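Local structure of enolase from the environmental genome shotgun sequencing of the Sargasso Sea (2QGY) at residues Y139-S144 against K169-L174; L199-P204 against S212-V217; Y223-P228 against F244-V249. The protein is of unknown function but belongs to the enolase superfamily, binds a magnesium ion in its barrel domain and probably acts on a carboxylate substrate. All coordinates share one frame; numbering follows the deposited sequence. Where two conformers were deposited one is given.

Contact 1 (Y139-S144 against K169-L174)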
loop_
_atom_site.group_PDB
_atom_site.type_symbol
_atom_site.label_atom_id
_atom_site.label_comp_id
_atom_site.label_asym_id
_atom_site.label_seq_id
_atom_site.Cartn_x
_atom_site.Cartn_y
_atom_site.Cartn_z
ATOM N N TYR A 139 17.068 -18.538 -11.538
ATOM C CA TYR A 139 17.098 -19.532 -10.493
ATOM C C TYR A 139 15.643 -19.963 -10.268
ATOM O O TYR A 139 14.709 -19.248 -10.651
ATOM C CB TYR A 139 17.720 -18.965 -9.198
ATOM C CG TYR A 139 16.806 -18.000 -8.451
ATOM C CD1 TYR A 139 15.930 -18.463 -7.465
ATOM C CD2 TYR A 139 16.799 -16.631 -8.756
ATOM C CE1 TYR A 139 15.039 -17.570 -6.786
ATOM C CE2 TYR A 139 15.946 -15.738 -8.093
ATOM C CZ TYR A 139 15.063 -16.215 -7.122
ATOM O OH TYR A 139 14.244 -15.338 -6.455
ATOM N N ALA A 140 15.471 -21.128 -9.662
ATOM C CA ALA A 140 14.163 -21.712 -9.449
ATOM C C ALA A 140 13.772 -21.691 -8.000
ATOM O O ALA A 140 14.554 -22.087 -7.106
ATOM C CB ALA A 140 14.131 -23.143 -9.976
ATOM N N THR A 141 12.538 -21.261 -7.755
ATOM C CA THR A 141 11.999 -21.233 -6.408
ATOM C C THR A 141 11.189 -22.485 -6.141
ATOM O O THR A 141 10.351 -22.870 -6.945
ATOM C CB THR A 141 11.131 -19.979 -6.187
ATOM O OG1 THR A 141 11.976 -18.834 -6.235
ATOM C CG2 THR A 141 10.422 -20.013 -4.855
ATOM N N CYS A 142 11.494 -23.135 -5.017
ATOM C CA CYS A 142 10.803 -24.362 -4.592
ATOM C C CYS A 142 9.855 -24.039 -3.444
ATOM O O CYS A 142 10.272 -23.918 -2.288
ATOM C CB CYS A 142 11.803 -25.394 -4.081
ATOM S SG CYS A 142 10.994 -26.962 -3.879
ATOM N N TRP A 143 8.581 -23.870 -3.763
ATOM C CA TRP A 143 7.607 -23.516 -2.769
ATOM C C TRP A 143 6.257 -24.120 -3.119
ATOM O O TRP A 143 5.869 -24.136 -4.288
ATOM C CB TRP A 143 7.466 -21.982 -2.728
ATOM C CG TRP A 143 6.533 -21.516 -1.656
ATOM C CD1 TRP A 143 6.851 -21.215 -0.347
ATOM C CD2 TRP A 143 5.128 -21.311 -1.784
ATOM N NE1 TRP A 143 5.719 -20.846 0.341
ATOM C CE2 TRP A 143 4.651 -20.875 -0.526
ATOM C CE3 TRP A 143 4.220 -21.414 -2.859
ATOM C CZ2 TRP A 143 3.300 -20.571 -0.301
ATOM C CZ3 TRP A 143 2.883 -21.123 -2.627
ATOM C CH2 TRP A 143 2.440 -20.698 -1.366
ATOM N N SER A 144 5.540 -24.601 -2.109
ATOM C CA SER A 144 4.161 -25.070 -2.323
ATOM C C SER A 144 3.188 -24.668 -1.201
ATOM O O SER A 144 3.567 -24.587 -0.028
ATOM C CB SER A 144 4.106 -26.583 -2.514
ATOM O OG SER A 144 2.750 -26.999 -2.681
ATOM N N LYS A 169 16.055 -21.699 -4.842
ATOM C CA LYS A 169 15.658 -21.021 -3.607
ATOM C C LYS A 169 14.704 -21.881 -2.777
ATOM O O LYS A 169 13.706 -22.364 -3.282
ATOM C CB LYS A 169 15.078 -19.621 -3.890
ATOM C CG LYS A 169 14.842 -18.844 -2.615
ATOM C CD LYS A 169 14.483 -17.375 -2.834
ATOM C CE LYS A 169 13.091 -17.196 -3.490
ATOM N NZ LYS A 169 12.845 -15.758 -3.909
ATOM N N ILE A 170 15.047 -22.116 -1.507
ATOM C CA ILE A 170 14.190 -22.866 -0.594
ATOM C C ILE A 170 13.710 -22.030 0.594
ATOM O O ILE A 170 14.218 -20.915 0.837
ATOM C CB ILE A 170 14.923 -24.126 -0.063
ATOM C CG1 ILE A 170 16.209 -23.701 0.652
ATOM C CG2 ILE A 170 15.247 -25.100 -1.235
ATOM C CD1 ILE A 170 16.850 -24.780 1.492
ATOM N N TYR A 171 12.728 -22.557 1.318
ATOM C CA TYR A 171 12.157 -21.898 2.478
ATOM C C TYR A 171 12.421 -22.783 3.698
ATOM O O TYR A 171 11.616 -23.664 4.017
ATOM C CB TYR A 171 10.649 -21.670 2.284
ATOM C CG TYR A 171 10.304 -20.621 1.235
ATOM C CD1 TYR A 171 9.747 -19.393 1.604
ATOM C CD2 TYR A 171 10.516 -20.874 -0.108
ATOM C CE1 TYR A 171 9.423 -18.416 0.615
ATOM C CE2 TYR A 171 10.206 -19.912 -1.083
ATOM C CZ TYR A 171 9.679 -18.694 -0.697
ATOM O OH TYR A 171 9.353 -17.759 -1.676
ATOM N N PRO A 172 13.572 -22.567 4.366
ATOM C CA PRO A 172 14.108 -23.518 5.346
ATOM C C PRO A 172 13.617 -23.312 6.778
ATOM O O PRO A 172 13.987 -24.096 7.652
ATOM C CB PRO A 172 15.613 -23.264 5.249
ATOM C CG PRO A 172 15.690 -21.766 5.040
ATOM C CD PRO A 172 14.483 -21.420 4.177
ATOM N N MET A 173 12.785 -22.304 7.048
ATOM C CA MET A 173 12.329 -22.122 8.444
ATOM C C MET A 173 11.194 -23.083 8.770
ATOM O O MET A 173 10.028 -22.828 8.447
ATOM C CB MET A 173 11.929 -20.673 8.756
ATOM C CG MET A 173 13.078 -19.671 8.574
ATOM S SD MET A 173 14.623 -19.918 9.544
ATOM C CE MET A 173 14.301 -18.956 11.001
ATOM N N LEU A 174 11.559 -24.180 9.426
ATOM C CA LEU A 174 10.612 -25.258 9.732
ATOM C C LEU A 174 10.333 -25.312 11.233
ATOM O O LEU A 174 10.593 -24.334 11.953
ATOM C CB LEU A 174 11.151 -26.594 9.208
ATOM C CG LEU A 174 11.683 -26.609 7.759
ATOM C CD1 LEU A 174 12.262 -27.960 7.401
ATOM C CD2 LEU A 174 10.613 -26.214 6.725
HETATM O O HOH W 1 11.534 -24.792 0.091
#

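Contact 2 (L199-P204 against S212-V217). With MG (magnesium ion), chain C.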
loop_
_atom_site.group_PDB
_atom_site.type_symbol
_atom_site.label_atom_id
_atom_site.label_comp_id
_atom_site.label_asym_id
_atom_site.label_seq_id
_atom_site.Cartn_x
_atom_site.Cartn_y
_atom_site.Cartn_z
ATOM N N LEU A 199 18.093 -18.821 0.328
ATOM C CA LEU A 199 17.258 -19.159 1.453
ATOM C C LEU A 199 16.283 -18.018 1.672
ATOM O O LEU A 199 16.686 -16.885 1.910
ATOM C CB LEU A 199 18.105 -19.397 2.733
ATOM C CG LEU A 199 19.239 -20.459 2.711
ATOM C CD1 LEU A 199 19.918 -20.585 4.094
ATOM C CD2 LEU A 199 18.742 -21.824 2.237
ATOM N N ASP A 200 15.001 -18.332 1.580
ATOM C CA ASP A 200 13.979 -17.351 1.832
ATOM C C ASP A 200 13.421 -17.594 3.208
ATOM O O ASP A 200 12.716 -18.562 3.444
ATOM C CB ASP A 200 12.880 -17.406 0.748
ATOM C CG ASP A 200 11.948 -16.203 0.811
ATOM O OD1 ASP A 200 11.760 -15.648 1.907
ATOM O OD2 ASP A 200 11.403 -15.816 -0.256
ATOM N N LEU A 201 13.779 -16.722 4.149
ATOM C CA LEU A 201 13.279 -16.851 5.528
ATOM C C LEU A 201 11.842 -16.379 5.741
ATOM O O LEU A 201 11.236 -16.712 6.760
ATOM C CB LEU A 201 14.191 -16.139 6.525
ATOM C CG LEU A 201 15.675 -16.517 6.459
ATOM C CD1 LEU A 201 16.422 -16.053 7.745
ATOM C CD2 LEU A 201 15.875 -17.990 6.180
ATOM N N ALA A 202 11.307 -15.607 4.798
ATOM C CA ALA A 202 9.881 -15.269 4.792
ATOM C C ALA A 202 9.422 -14.514 6.068
ATOM O O ALA A 202 8.323 -14.736 6.575
ATOM C CB ALA A 202 9.035 -16.544 4.566
ATOM N N VAL A 203 10.305 -13.652 6.584
ATOM C CA VAL A 203 10.028 -12.766 7.720
ATOM C C VAL A 203 9.588 -13.571 8.961
ATOM O O VAL A 203 8.420 -13.529 9.343
ATOM C CB VAL A 203 9.001 -11.660 7.373
ATOM C CG1 VAL A 203 8.902 -10.630 8.501
ATOM C CG2 VAL A 203 9.370 -10.956 6.058
ATOM N N PRO A 204 10.539 -14.312 9.577
ATOM C CA PRO A 204 10.247 -15.068 10.784
ATOM C C PRO A 204 9.808 -14.129 11.906
ATOM O O PRO A 204 10.365 -13.054 12.090
ATOM C CB PRO A 204 11.590 -15.724 11.115
ATOM C CG PRO A 204 12.272 -15.816 9.788
ATOM C CD PRO A 204 11.943 -14.501 9.170
ATOM N N SER A 212 19.737 -17.381 15.485
ATOM C CA SER A 212 20.282 -18.707 15.751
ATOM C C SER A 212 20.409 -19.511 14.453
ATOM O O SER A 212 21.439 -20.147 14.210
ATOM C CB SER A 212 19.440 -19.438 16.799
ATOM O OG SER A 212 19.164 -18.588 17.907
ATOM N N PHE A 213 19.379 -19.442 13.603
ATOM C CA PHE A 213 19.425 -20.113 12.303
ATOM C C PHE A 213 20.601 -19.615 11.464
ATOM O O PHE A 213 21.396 -20.402 10.954
ATOM C CB PHE A 213 18.102 -19.945 11.524
ATOM C CG PHE A 213 18.117 -20.586 10.166
ATOM C CD1 PHE A 213 17.925 -21.960 10.027
ATOM C CD2 PHE A 213 18.333 -19.821 9.019
ATOM C CE1 PHE A 213 17.943 -22.569 8.781
ATOM C CE2 PHE A 213 18.364 -20.411 7.752
ATOM C CZ PHE A 213 18.148 -21.798 7.622
ATOM N N LEU A 214 20.714 -18.298 11.326
ATOM C CA LEU A 214 21.758 -17.719 10.486
ATOM C C LEU A 214 23.170 -18.057 10.988
ATOM O O LEU A 214 24.102 -18.189 10.195
ATOM C CB LEU A 214 21.577 -16.207 10.379
ATOM C CG LEU A 214 20.346 -15.794 9.552
ATOM C CD1 LEU A 214 20.210 -14.281 9.565
ATOM C CD2 LEU A 214 20.443 -16.345 8.122
ATOM N N LYS A 215 23.300 -18.216 12.302
ATOM C CA LYS A 215 24.582 -18.601 12.902
ATOM C C LYS A 215 24.945 -20.047 12.525
ATOM O O LYS A 215 26.107 -20.360 12.241
ATOM C CB LYS A 215 24.505 -18.425 14.414
ATOM C CG LYS A 215 25.853 -18.406 15.113
ATOM C CD LYS A 215 25.698 -17.859 16.543
ATOM C CE LYS A 215 27.030 -17.317 17.077
ATOM N NZ LYS A 215 26.870 -16.525 18.349
ATOM N N GLU A 216 23.949 -20.920 12.477
ATOM C CA GLU A 216 24.187 -22.326 12.153
ATOM C C GLU A 216 24.220 -22.613 10.649
ATOM O O GLU A 216 24.771 -23.630 10.217
ATOM C CB GLU A 216 23.144 -23.213 12.841
ATOM C CG GLU A 216 23.073 -23.023 14.357
ATOM C CD GLU A 216 24.351 -23.450 15.069
ATOM O OE1 GLU A 216 24.990 -24.419 14.592
ATOM O OE2 GLU A 216 24.715 -22.813 16.096
ATOM N N VAL A 217 23.617 -21.742 9.844
ATOM C CA VAL A 217 23.466 -22.055 8.418
ATOM C C VAL A 217 24.648 -21.592 7.580
ATOM O O VAL A 217 24.806 -22.039 6.439
ATOM C CB VAL A 217 22.118 -21.522 7.825
ATOM C CG1 VAL A 217 22.242 -20.042 7.442
ATOM C CG2 VAL A 217 21.699 -22.371 6.630
HETATM MG MG MG C . 10.631 -14.086 -0.906
HETATM O O HOH W 2 10.565 -13.473 1.064
HETATM O O HOH W 3 8.736 -14.640 -0.518
HETATM O O HOH W 4 10.259 -15.247 -2.658
#

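Contact 3 (Y223-P228 against F244-V249). With MG (magnesium ion), chain C.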
loop_
_atom_site.group_PDB
_atom_site.type_symbol
_atom_site.label_atom_id
_atom_site.label_comp_id
_atom_site.label_asym_id
_atom_site.label_seq_id
_atom_site.Cartn_x
_atom_site.Cartn_y
_atom_site.Cartn_z
ATOM N N TYR A 223 23.736 -18.662 -0.914
ATOM C CA TYR A 223 24.007 -17.630 -1.887
ATOM C C TYR A 223 23.438 -16.286 -1.430
ATOM O O TYR A 223 24.051 -15.226 -1.678
ATOM C CB TYR A 223 23.443 -18.049 -3.245
ATOM C CG TYR A 223 23.862 -17.153 -4.378
ATOM C CD1 TYR A 223 25.081 -17.353 -5.035
ATOM C CD2 TYR A 223 23.032 -16.122 -4.817
ATOM C CE1 TYR A 223 25.482 -16.516 -6.073
ATOM C CE2 TYR A 223 23.401 -15.291 -5.858
ATOM C CZ TYR A 223 24.626 -15.486 -6.492
ATOM O OH TYR A 223 24.986 -14.635 -7.520
ATOM N N TRP A 224 22.247 -16.334 -0.833
ATOM C CA TRP A 224 21.655 -15.132 -0.216
ATOM C C TRP A 224 20.630 -15.502 0.805
ATOM O O TRP A 224 20.202 -16.648 0.859
ATOM C CB TRP A 224 21.105 -14.147 -1.260
ATOM C CG TRP A 224 19.775 -14.435 -1.957
ATOM C CD1 TRP A 224 18.561 -14.780 -1.394
ATOM C CD2 TRP A 224 19.532 -14.262 -3.348
ATOM N NE1 TRP A 224 17.595 -14.860 -2.383
ATOM C CE2 TRP A 224 18.172 -14.568 -3.587
ATOM C CE3 TRP A 224 20.348 -13.891 -4.425
ATOM C CZ2 TRP A 224 17.606 -14.498 -4.870
ATOM C CZ3 TRP A 224 19.784 -13.828 -5.706
ATOM C CH2 TRP A 224 18.422 -14.125 -5.905
ATOM N N ILE A 225 20.263 -14.528 1.634
ATOM C CA ILE A 225 19.307 -14.712 2.701
ATOM C C ILE A 225 18.228 -13.675 2.429
ATOM O O ILE A 225 18.498 -12.466 2.463
ATOM C CB ILE A 225 19.940 -14.408 4.104
ATOM C CG1 ILE A 225 21.048 -15.420 4.441
ATOM C CG2 ILE A 225 18.862 -14.458 5.214
ATOM C CD1 ILE A 225 20.614 -16.863 4.441
ATOM N N GLU A 226 17.019 -14.150 2.179
ATOM C CA GLU A 226 15.954 -13.286 1.721
ATOM C C GLU A 226 14.939 -13.043 2.840
ATOM O O GLU A 226 14.550 -13.971 3.562
ATOM C CB GLU A 226 15.312 -13.942 0.496
ATOM C CG GLU A 226 14.136 -13.202 -0.038
ATOM C CD GLU A 226 13.682 -13.758 -1.392
ATOM O OE1 GLU A 226 14.530 -14.215 -2.200
ATOM O OE2 GLU A 226 12.478 -13.682 -1.646
ATOM N N GLU A 227 14.570 -11.762 3.013
ATOM C CA GLU A 227 13.597 -11.343 4.012
ATOM C C GLU A 227 13.837 -11.947 5.417
ATOM O O GLU A 227 12.931 -12.506 6.012
ATOM C CB GLU A 227 12.180 -11.640 3.534
ATOM C CG GLU A 227 11.785 -10.845 2.296
ATOM C CD GLU A 227 10.358 -10.418 2.390
ATOM O OE1 GLU A 227 9.508 -11.307 2.173
ATOM O OE2 GLU A 227 10.091 -9.225 2.746
ATOM N N PRO A 228 15.045 -11.749 5.982
ATOM C CA PRO A 228 15.304 -12.273 7.340
ATOM C C PRO A 228 14.478 -11.481 8.359
ATOM O O PRO A 228 14.178 -11.991 9.449
ATOM C CB PRO A 228 16.810 -12.045 7.553
ATOM C CG PRO A 228 17.172 -10.903 6.602
ATOM C CD PRO A 228 16.185 -10.996 5.419
ATOM N N PHE A 244 26.025 -10.606 9.961
ATOM C CA PHE A 244 26.359 -11.824 9.221
ATOM C C PHE A 244 27.066 -11.528 7.900
ATOM O O PHE A 244 26.893 -10.458 7.321
ATOM C CB PHE A 244 25.085 -12.655 9.012
ATOM C CG PHE A 244 24.427 -13.085 10.291
ATOM C CD1 PHE A 244 24.905 -14.189 10.998
ATOM C CD2 PHE A 244 23.351 -12.376 10.817
ATOM C CE1 PHE A 244 24.298 -14.598 12.200
ATOM C CE2 PHE A 244 22.747 -12.772 12.004
ATOM C CZ PHE A 244 23.232 -13.891 12.709
ATOM N N ASN A 245 27.862 -12.470 7.422
ATOM C CA ASN A 245 28.624 -12.282 6.191
ATOM C C ASN A 245 27.915 -13.001 5.039
ATOM O O ASN A 245 28.510 -13.817 4.316
ATOM C CB ASN A 245 30.042 -12.834 6.368
ATOM C CG ASN A 245 30.963 -12.481 5.207
ATOM O OD1 ASN A 245 30.769 -11.465 4.523
ATOM N ND2 ASN A 245 31.965 -13.332 4.970
ATOM N N MET A 246 26.622 -12.731 4.915
ATOM C CA MET A 246 25.797 -13.334 3.887
ATOM C C MET A 246 24.987 -12.223 3.185
ATOM O O MET A 246 24.574 -11.251 3.817
ATOM C CB MET A 246 24.876 -14.401 4.511
ATOM C CG MET A 246 25.585 -15.738 4.967
ATOM S SD MET A 246 24.528 -16.873 5.915
ATOM C CE MET A 246 23.979 -15.845 7.214
ATOM N N LYS A 247 24.765 -12.349 1.886
ATOM C CA LYS A 247 24.012 -11.316 1.174
ATOM C C LYS A 247 22.557 -11.235 1.631
ATOM O O LYS A 247 21.875 -12.264 1.698
ATOM C CB LYS A 247 24.058 -11.567 -0.312
ATOM C CG LYS A 247 25.464 -11.403 -0.887
ATOM C CD LYS A 247 25.491 -11.769 -2.356
ATOM C CE LYS A 247 26.947 -11.836 -2.856
ATOM N NZ LYS A 247 27.712 -10.614 -2.508
ATOM N N VAL A 248 22.085 -10.018 1.920
ATOM C CA VAL A 248 20.715 -9.806 2.391
ATOM C C VAL A 248 19.834 -9.271 1.219
ATOM O O VAL A 248 20.223 -8.353 0.496
ATOM C CB VAL A 248 20.677 -8.871 3.652
ATOM C CG1 VAL A 248 19.246 -8.466 4.068
ATOM C CG2 VAL A 248 21.408 -9.516 4.867
ATOM N N VAL A 249 18.657 -9.868 1.060
ATOM C CA VAL A 249 17.731 -9.518 -0.013
ATOM C C VAL A 249 16.420 -8.998 0.604
ATOM O O VAL A 249 15.895 -9.614 1.506
ATOM C CB VAL A 249 17.391 -10.741 -0.886
ATOM C CG1 VAL A 249 16.483 -10.289 -2.084
ATOM C CG2 VAL A 249 18.685 -11.360 -1.488
HETATM MG MG MG C . 10.631 -14.086 -0.906
HETATM O O HOH W 5 25.905 -14.843 1.027
HETATM O O HOH W 2 10.565 -13.473 1.064
HETATM O O HOH W 3 8.736 -14.640 -0.518
HETATM O O HOH W 4 10.259 -15.247 -2.658
#

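Contact 1 (Y139-S144 against K169-L174)
Trp143 lays the CD1 corner of its indole over the phenol ring of Tyr171, with CD1 3.5 Å above the plane and over its centre. The pair is T-shaped (edge-to-face): the five-membered ring of Trp143 presents its edge to the face of Tyr171, the planes standing at 60° and the centroids 4.6 Å apart. Trp143 CG, anti to the backbone N (chi1 -176°), lies close to Tyr171 CE2, as does Trp143 CB. A second group meets the same ring in its plane, Thr141 CG2 lying 3.8 Å from Tyr171 CE2, so the phenol is met both over a face and at an edge. Its OH comes to about 4 Å from the bound magnesium ion. Behind these side chains, strands 135-141 and 168-170 run parallel as the first two strands of the enolase-superfamily barrel, connected through helix 150-162 in a beta-alpha-beta crossover. Thr141 pairs with Lys169: Lys169 N donates to Ala140 O (2.7 Å), and Cys142 N donates to Lys169 O (2.9 Å). Beyond this ladder the chains separate enough for a water, which donates to Cys142 O and accepts from Tyr171 N, each bond 2.8 Å long. Thr141 and Lys169 extend side by side toward the barrel interior. A bend at chi3 (68°) turns Lys169 CE past Thr141 OG1, a hydroxyl hydrogen-bonded to Glu328. The CB of the same lysine packs obliquely against CE1 of Tyr139, while its NZ donates to Tyr139 OH at 2.9 Å. Salt bridges to Glu226 and Glu328 engage NZ as well, so that the buried NZ meets three oxygens.

Contact 2 (L199-P204 against S212-V217)
Asp200 OD1 accepts from two donors: water 2, at 2.6 Å, and the backbone N of Ala202 at 2.9 Å, the latter a weak bond because its N-H...O angle is only 127°. The other carboxylate oxygen, OD2, coordinates the magnesium ion directly at 2.0 Å. Since water 2 is itself a metal ligand, the aspartate holds the ion through one oxygen and supports its hydration shell through the other. Glu226 and Glu252 complete the protein ligands, and waters 3 and 4 also bind the metal. Asp200 stands at the end of the third strand of the enolase-superfamily barrel, and its side chain heads inward; Leu199 and Leu201, before and after it, point the opposite way, into the layer between barrel and helix. No hydrogen bond joins the two segments there, and the contact consists of methyl groups and one ring. Leu199 and Val217 meet tip to tip, CD1 to CG2 at 3.6 Å. The same Leu199 CD1 lies at the edge of the Phe213 ring, 4.0 Å from CE2, whereas Leu201 CD2 approaches Phe213 CE2 obliquely at 3.8 Å. Val217, one turn further along the helix than Phe213, places its CB 3.9 Å above the phenyl plane, toward the rim. Leu201 turns its second methyl to Leu214, CD1 to CD2 at 4.0 Å. Helix 207-217 thus covers the outer side of strand 197-200, with Phe213 and Val217 also packing on helix 177-191 and Leu214 reaching Ile225 of the next strand.

Contact 3 (Y223-P228 against F244-V249)
The carbonyl O of Tyr223 touches the aliphatic chain of Lys247, whose backbone N donates to a nearby water. Here the fourth and fifth strands of the enolase-superfamily barrel run parallel, linked by helix 234-243 as a beta-alpha-beta unit. In the next residue, Trp224, chi1 (77°) places CG between the backbone N and the carbonyl carbon, and this CG is the indole atom nearest Val249 CG2, which sits over one face of the ring system. This CH-pi contact is close, the methyl lying 3.4 Å from the centroid of the five-membered ring and 16° from its normal. Trp224 NE1 donates to the anti lone pair of Glu226 OE1 at 3.1 Å, the oxygen lying 26° out of the indole plane. Tyr139 packs edge-to-face with this indole. Ile225 lies on the outer face of the sheet with Val248 and supplies two rungs of the ladder: its N donates to Lys247 O (2.8 Å), and its O accepts from Val249 N (3.0 Å) as well as a CA-H...O contact from Val248. Its CG1 rests against CB and SD of Met246. Glu226, pointing inward beside Val249, extends its chain so that OE2 binds the magnesium ion at 2.0 Å; OE1, already bonded to the indole, has Lys169 as a further partner, so both carboxylate oxygens are engaged and the rotation of the group is fixed. Asp200 and Glu252 are the other protein ligands. Glu227 N continues the pairing with a nearly straight bond to Val249 O, 2.9 Å long, and Glu227 OE1 accepts from water 2, a magnesium ligand, as a second-shell contact. The segment closes at Pro228, whose CG meets CG1 of Val248 at 4.1 Å.

Overall arrangement
From the N terminus the chain meets the three contacts in series, none nested in or crossing another. Contact 1 closes the loop through helix 150-162 and joins the first two barrel strands. Contact 2 spans a much shorter interval, bringing helix 207-217 back over the third strand, and contact 3 closes the excursion through helix 234-243 between the fourth and fifth strands. Sheet hydrogen bonds connect them across neighbouring strands: Ile170 O with Asp200 N, then Leu199 O with Glu226 N. At the strand ends, contacts 2 and 3 share the magnesium ion and its three waters, while the Lys169-Glu226 salt bridge links contacts 1 and 3. Outside the ring of strands, Leu214 packs on Phe244.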